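PDB 3UIF: sulfonate ABC transporter, periplasmic sulfonate-binding protein SsuA from Methylobacillus flagellatus, which probably binds sulfonates or related sulfur compounds in the periplasm and delivers them to an ABC transporter for uptake. Local coordinates for residues Val8-Val13 against Val46-Ala51; Phe71-Asp76 against Gly202-Arg207. All coordinates share one frame; numbering follows the deposited sequence.

Contact 1 of 2, residues Val8-Val13 against Val46-Ala51; sequences VRIASV and VEWVPA
Ile10 lies alongside Trp48, both side chains pointing the same way from paired positions of two parallel strands. CG2 of Ile10 rests 3.8 Å from CZ3 of the indole, and Ile10 CB sits close to the same CZ3-CE3 corner. The other branch runs toward Val46: with CG1 beside the backbone N (chi1 -47°) and the chain then extended, Ile10 CD1 comes 3.7 Å from Val46 CG2. That same Val46 methyl lies over the centre of one indole face, 3.6 Å above its plane, joining the three side chains into one apolar cluster. With an alanine in place of Trp48, the Val46 methyl and Ile10 CG2 would probably lose their aromatic partner, opening a gap toward helix 26-32. On the opposite side of the sheet, the bent chain of Arg9 passes beside Val49, CG to CG2 3.9 Å, while its NE stays 5.8 Å from Glu47 OE1, too far for a salt bridge. Five backbone hydrogen bonds join the strands; Ile10 N to Glu47 O is the straightest at 175°. Trp48 packs on Val30 and Val31 of helix 26-32, Ala11 and Ala51 meet helix 56-65 across the sheet, and strand 71-75 flanks strand 6-17.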
loop_
_atom_site.group_PDB
_atom_site.type_symbol
_atom_site.label_atom_id
_atom_site.label_comp_id
_atom_site.label_asym_id
_atom_site.label_seq_id
_atom_site.Cartn_x
_atom_site.Cartn_y
_atom_site.Cartn_z
ATOM N N VAL A 8 -0.518 17.864 15.854
ATOM C CA VAL A 8 0.228 17.116 14.866
ATOM C C VAL A 8 -0.718 16.803 13.718
ATOM O O VAL A 8 -1.760 16.167 13.899
ATOM C CB VAL A 8 0.880 15.867 15.484
ATOM C CG1 VAL A 8 1.509 14.991 14.411
ATOM C CG2 VAL A 8 1.944 16.296 16.494
ATOM N N ARG A 9 -0.369 17.315 12.547
ATOM C CA ARG A 9 -1.181 17.130 11.353
ATOM C C ARG A 9 -0.803 15.840 10.663
ATOM O O ARG A 9 0.368 15.617 10.338
ATOM C CB ARG A 9 -1.014 18.307 10.389
ATOM C CG ARG A 9 -2.162 19.307 10.410
ATOM C CD ARG A 9 -1.685 20.743 10.635
ATOM N NE ARG A 9 -0.256 20.937 10.337
ATOM C CZ ARG A 9 0.442 22.044 10.603
ATOM N NH1 ARG A 9 -0.138 23.092 11.173
ATOM N NH2 ARG A 9 1.735 22.097 10.292
ATOM N N ILE A 10 -1.810 14.993 10.459
ATOM C CA ILE A 10 -1.624 13.685 9.823
ATOM C C ILE A 10 -2.563 13.487 8.634
ATOM O O ILE A 10 -3.784 13.567 8.763
ATOM C CB ILE A 10 -1.762 12.531 10.837
ATOM C CG1 ILE A 10 -0.939 12.840 12.093
ATOM C CG2 ILE A 10 -1.313 11.237 10.203
ATOM C CD1 ILE A 10 -0.864 11.732 13.123
ATOM N N ALA A 11 -1.973 13.234 7.472
ATOM C CA ALA A 11 -2.740 13.019 6.246
ATOM C C ALA A 11 -3.061 11.547 6.017
ATOM O O ALA A 11 -2.295 10.664 6.401
ATOM C CB ALA A 11 -1.993 13.587 5.050
ATOM N N SER A 12 -4.199 11.294 5.386
ATOM C CA SER A 12 -4.525 9.978 4.858
ATOM C C SER A 12 -5.306 10.118 3.551
ATOM O O SER A 12 -5.883 11.180 3.262
ATOM C CB SER A 12 -5.373 9.218 5.857
ATOM O OG SER A 12 -6.679 9.789 5.896
ATOM N N VAL A 13 -5.332 9.047 2.763
ATOM C CA VAL A 13 -6.178 9.013 1.573
ATOM C C VAL A 13 -7.572 8.611 2.029
ATOM O O VAL A 13 -7.713 7.623 2.746
ATOM C CB VAL A 13 -5.649 8.026 0.503
ATOM C CG1 VAL A 13 -6.588 7.978 -0.696
ATOM C CG2 VAL A 13 -4.248 8.422 0.058
ATOM N N VAL A 46 -3.769 14.928 17.562
ATOM C CA VAL A 46 -3.721 14.584 16.159
ATOM C C VAL A 46 -4.829 15.324 15.435
ATOM O O VAL A 46 -5.945 15.434 15.939
ATOM C CB VAL A 46 -3.789 13.057 15.914
ATOM C CG1 VAL A 46 -4.737 12.398 16.907
ATOM C CG2 VAL A 46 -4.191 12.732 14.470
ATOM N N GLU A 47 -4.486 15.869 14.273
ATOM C CA GLU A 47 -5.451 16.477 13.387
ATOM C C GLU A 47 -5.397 15.814 12.022
ATOM O O GLU A 47 -4.338 15.705 11.410
ATOM C CB GLU A 47 -5.171 17.960 13.247
ATOM C CG GLU A 47 -5.875 18.810 14.277
ATOM C CD GLU A 47 -5.710 20.283 13.980
ATOM O OE1 GLU A 47 -5.559 20.612 12.773
ATOM O OE2 GLU A 47 -5.731 21.098 14.943
ATOM N N TRP A 48 -6.542 15.372 11.538
ATOM C CA TRP A 48 -6.558 14.616 10.307
ATOM C C TRP A 48 -6.677 15.525 9.134
ATOM O O TRP A 48 -7.403 16.507 9.178
ATOM C CB TRP A 48 -7.677 13.606 10.319
ATOM C CG TRP A 48 -7.573 12.634 11.461
ATOM C CD1 TRP A 48 -8.396 12.554 12.579
ATOM C CD2 TRP A 48 -6.572 11.567 11.643
ATOM N NE1 TRP A 48 -8.000 11.538 13.408
ATOM C CE2 TRP A 48 -6.914 10.902 12.912
ATOM C CE3 TRP A 48 -5.475 11.104 10.905
ATOM C CZ2 TRP A 48 -6.183 9.822 13.400
ATOM C CZ3 TRP A 48 -4.744 10.015 11.407
ATOM C CH2 TRP A 48 -5.092 9.389 12.626
ATOM N N VAL A 49 -5.914 15.222 8.090
ATOM C CA VAL A 49 -6.034 15.910 6.817
ATOM C C VAL A 49 -6.432 14.849 5.783
ATOM O O VAL A 49 -5.587 14.275 5.111
ATOM C CB VAL A 49 -4.731 16.660 6.428
ATOM C CG1 VAL A 49 -4.933 17.470 5.157
ATOM C CG2 VAL A 49 -4.266 17.572 7.565
ATOM N N PRO A 50 -7.734 14.567 5.681
ATOM C CA PRO A 50 -8.213 13.629 4.679
ATOM C C PRO A 50 -7.976 14.161 3.257
ATOM O O PRO A 50 -8.151 15.349 2.987
ATOM C CB PRO A 50 -9.714 13.561 4.974
ATOM C CG PRO A 50 -10.031 14.904 5.544
ATOM C CD PRO A 50 -8.846 15.219 6.401
ATOM N N ALA A 51 -7.564 13.283 2.361
ATOM C CA ALA A 51 -7.310 13.671 0.989
ATOM C C ALA A 51 -8.010 12.710 0.051
ATOM O O ALA A 51 -7.809 11.503 0.141
ATOM C CB ALA A 51 -5.816 13.680 0.716
#

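Contact 2 of 2, residues Phe71-Asp76 against Gly202-Arg207; sequences FGIYGD and GGVWAR
The five-membered ring of Trp205 receives the edge of the Tyr74 ring on one face, in an offset edge-to-face pair with planes at 90° and centroids 5.5 Å apart. Tyr74 CD2 and CE2 do the touching, CD2 standing 3.8 Å from Trp205 CD1. Tyr74 CG is tucked between its own backbone N and carbonyl carbon (chi1 68°), which turns the phenol across the indole, and its OH is hydrogen-bonded to Asn61. At the indole edge, in its plane, lies the carbonyl oxygen of Gly72, 3.7 Å from Trp205 CD1. Tyr74 O is also near the plane at the edge, 3.7 Å from Trp205 NE1 and not hydrogen-bonded to it. The benzo part reaches Asp76, whose OD1 is hydrogen-bonded to NE2 of His281, and the indole also touches Val89 and Leu91.

The other side of the sheet carries Phe71, Ile73, Val204 and Ala206. The Ala206 methyl stands obliquely to the Phe71 ring, its CB 3.5 Å from Phe71 CE1, and Phe71 CD1 touches Val204 CG1. The second Val204 branch, CG2, packs against Ile73 CG1, the two side chains running together.

Four backbone hydrogen bonds hold the antiparallel strands. Gly72 and Trp205 bond reciprocally, each N to the other's O at 2.8 Å, and Tyr74 with Gly203 repeats the pattern at greater length. Helix 56-65 covers Tyr74, while helix 215-233 covers Phe71 and Val204. Strand 202-207 is inserted antiparallel between strands 71-75 and 89-94 of an otherwise largely parallel sheet, consistent with an alpha/beta domain of a type 2 periplasmic binding protein.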
loop_
_atom_site.group_PDB
_atom_site.type_symbol
_atom_site.label_atom_id
_atom_site.label_comp_id
_atom_site.label_asym_id
_atom_site.label_seq_id
_atom_site.Cartn_x
_atom_site.Cartn_y
_atom_site.Cartn_z
ATOM N N PHE A 71 2.828 14.229 9.219
ATOM C CA PHE A 71 2.807 12.807 8.972
ATOM C C PHE A 71 1.791 12.498 7.912
ATOM O O PHE A 71 0.846 13.262 7.718
ATOM C CB PHE A 71 2.426 12.067 10.244
ATOM C CG PHE A 71 3.500 12.081 11.276
ATOM C CD1 PHE A 71 4.468 11.091 11.292
ATOM C CD2 PHE A 71 3.555 13.098 12.223
ATOM C CE1 PHE A 71 5.463 11.112 12.245
ATOM C CE2 PHE A 71 4.550 13.125 13.178
ATOM C CZ PHE A 71 5.510 12.139 13.187
ATOM N N GLY A 72 1.971 11.360 7.254
ATOM C CA GLY A 72 1.073 10.935 6.195
ATOM C C GLY A 72 0.993 9.428 6.106
ATOM O O GLY A 72 1.998 8.752 5.972
ATOM N N ILE A 73 -0.218 8.903 6.196
ATOM C CA ILE A 73 -0.421 7.485 6.059
ATOM C C ILE A 73 -0.960 7.165 4.676
ATOM O O ILE A 73 -2.158 7.292 4.412
ATOM C CB ILE A 73 -1.340 6.921 7.149
ATOM C CG1 ILE A 73 -0.801 7.308 8.539
ATOM C CG2 ILE A 73 -1.415 5.404 6.990
ATOM C CD1 ILE A 73 -1.781 7.139 9.688
ATOM N N TYR A 74 -0.057 6.759 3.792
ATOM C CA TYR A 74 -0.438 6.440 2.428
ATOM C C TYR A 74 0.587 5.515 1.796
ATOM O O TYR A 74 1.470 5.013 2.499
ATOM C CB TYR A 74 -0.739 7.719 1.622
ATOM C CG TYR A 74 0.412 8.664 1.311
ATOM C CD1 TYR A 74 0.333 9.516 0.201
ATOM C CD2 TYR A 74 1.565 8.722 2.095
ATOM C CE1 TYR A 74 1.357 10.395 -0.118
ATOM C CE2 TYR A 74 2.598 9.597 1.775
ATOM C CZ TYR A 74 2.484 10.435 0.667
ATOM O OH TYR A 74 3.494 11.317 0.337
ATOM N N GLY A 75 0.462 5.263 0.496
ATOM C CA GLY A 75 1.308 4.289 -0.199
ATOM C C GLY A 75 2.720 4.782 -0.441
ATOM O O GLY A 75 3.042 5.921 -0.133
ATOM N N ASP A 76 3.566 3.929 -0.997
ATOM C CA ASP A 76 4.960 4.306 -1.237
ATOM C C ASP A 76 5.175 5.051 -2.543
ATOM O O ASP A 76 6.211 5.692 -2.731
ATOM C CB ASP A 76 5.874 3.083 -1.227
ATOM C CG ASP A 76 5.389 1.971 -2.164
ATOM O OD1 ASP A 76 6.185 1.034 -2.404
ATOM O OD2 ASP A 76 4.220 2.015 -2.650
ATOM N N GLY A 202 3.881 0.677 1.938
ATOM C CA GLY A 202 3.654 2.033 2.421
ATOM C C GLY A 202 3.524 2.059 3.930
ATOM O O GLY A 202 4.003 1.170 4.641
ATOM N N GLY A 203 2.852 3.080 4.433
ATOM C CA GLY A 203 2.730 3.245 5.864
ATOM C C GLY A 203 2.773 4.694 6.277
ATOM O O GLY A 203 2.258 5.563 5.572
ATOM N N VAL A 204 3.412 4.936 7.419
ATOM C CA VAL A 204 3.421 6.234 8.064
ATOM C C VAL A 204 4.673 6.978 7.684
ATOM O O VAL A 204 5.786 6.574 8.036
ATOM C CB VAL A 204 3.331 6.117 9.594
ATOM C CG1 VAL A 204 3.372 7.491 10.232
ATOM C CG2 VAL A 204 2.067 5.376 10.012
ATOM N N TRP A 205 4.477 8.064 6.949
ATOM C CA TRP A 205 5.564 8.901 6.460
ATOM C C TRP A 205 5.664 10.188 7.244
ATOM O O TRP A 205 4.657 10.828 7.567
ATOM C CB TRP A 205 5.390 9.169 4.959
ATOM C CG TRP A 205 5.496 7.917 4.122
ATOM C CD1 TRP A 205 4.493 6.990 3.836
ATOM C CD2 TRP A 205 6.683 7.412 3.427
ATOM N NE1 TRP A 205 4.973 5.977 3.043
ATOM C CE2 TRP A 205 6.275 6.171 2.761
ATOM C CE3 TRP A 205 7.999 7.847 3.297
ATOM C CZ2 TRP A 205 7.159 5.420 2.006
ATOM C CZ3 TRP A 205 8.885 7.079 2.531
ATOM C CH2 TRP A 205 8.473 5.888 1.909
ATOM N N ALA A 206 6.888 10.571 7.572
ATOM C CA ALA A 206 7.124 11.755 8.377
ATOM C C ALA A 206 7.980 12.765 7.633
ATOM O O ALA A 206 8.939 12.391 6.936
ATOM C CB ALA A 206 7.786 11.371 9.678
ATOM N N ARG A 207 7.625 14.044 7.785
ATOM C CA ARG A 207 8.427 15.143 7.267
ATOM C C ARG A 207 9.809 15.160 7.947
ATOM O O ARG A 207 9.910 15.152 9.168
ATOM C CB ARG A 207 7.674 16.459 7.439
ATOM C CG ARG A 207 8.215 17.611 6.612
ATOM C CD ARG A 207 7.228 18.769 6.531
ATOM N NE ARG A 207 6.572 19.028 7.813
ATOM C CZ ARG A 207 7.082 19.741 8.819
ATOM N NH1 ARG A 207 8.281 20.311 8.740
ATOM N NH2 ARG A 207 6.376 19.875 9.926
#

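How the contacts relate
Contacts 1 and 2 belong to one mixed sheet and meet where strands 6-17 and 71-75 run side by side; the centres of the two contacts are about 11 Å apart. The join is made by the backbone, with probable hydrogen bonds from Ala11 N to Phe71 O (2.8 Å) and from Ile73 N to Ala11 O (2.7 Å). Side chains bridge it too: Phe71 CD2 packs 3.5 Å from Val8 CG1, and Phe71 CB lies near Ile10 CG2. Among these four strands the order is 44-51, 6-17, 71-75, 202-207, with strand 89-94 next to 202-207 beyond. The centre of partly buried contact 1 lies about 17 Å from the centre of the chain, that of buried contact 2 about 10 Å.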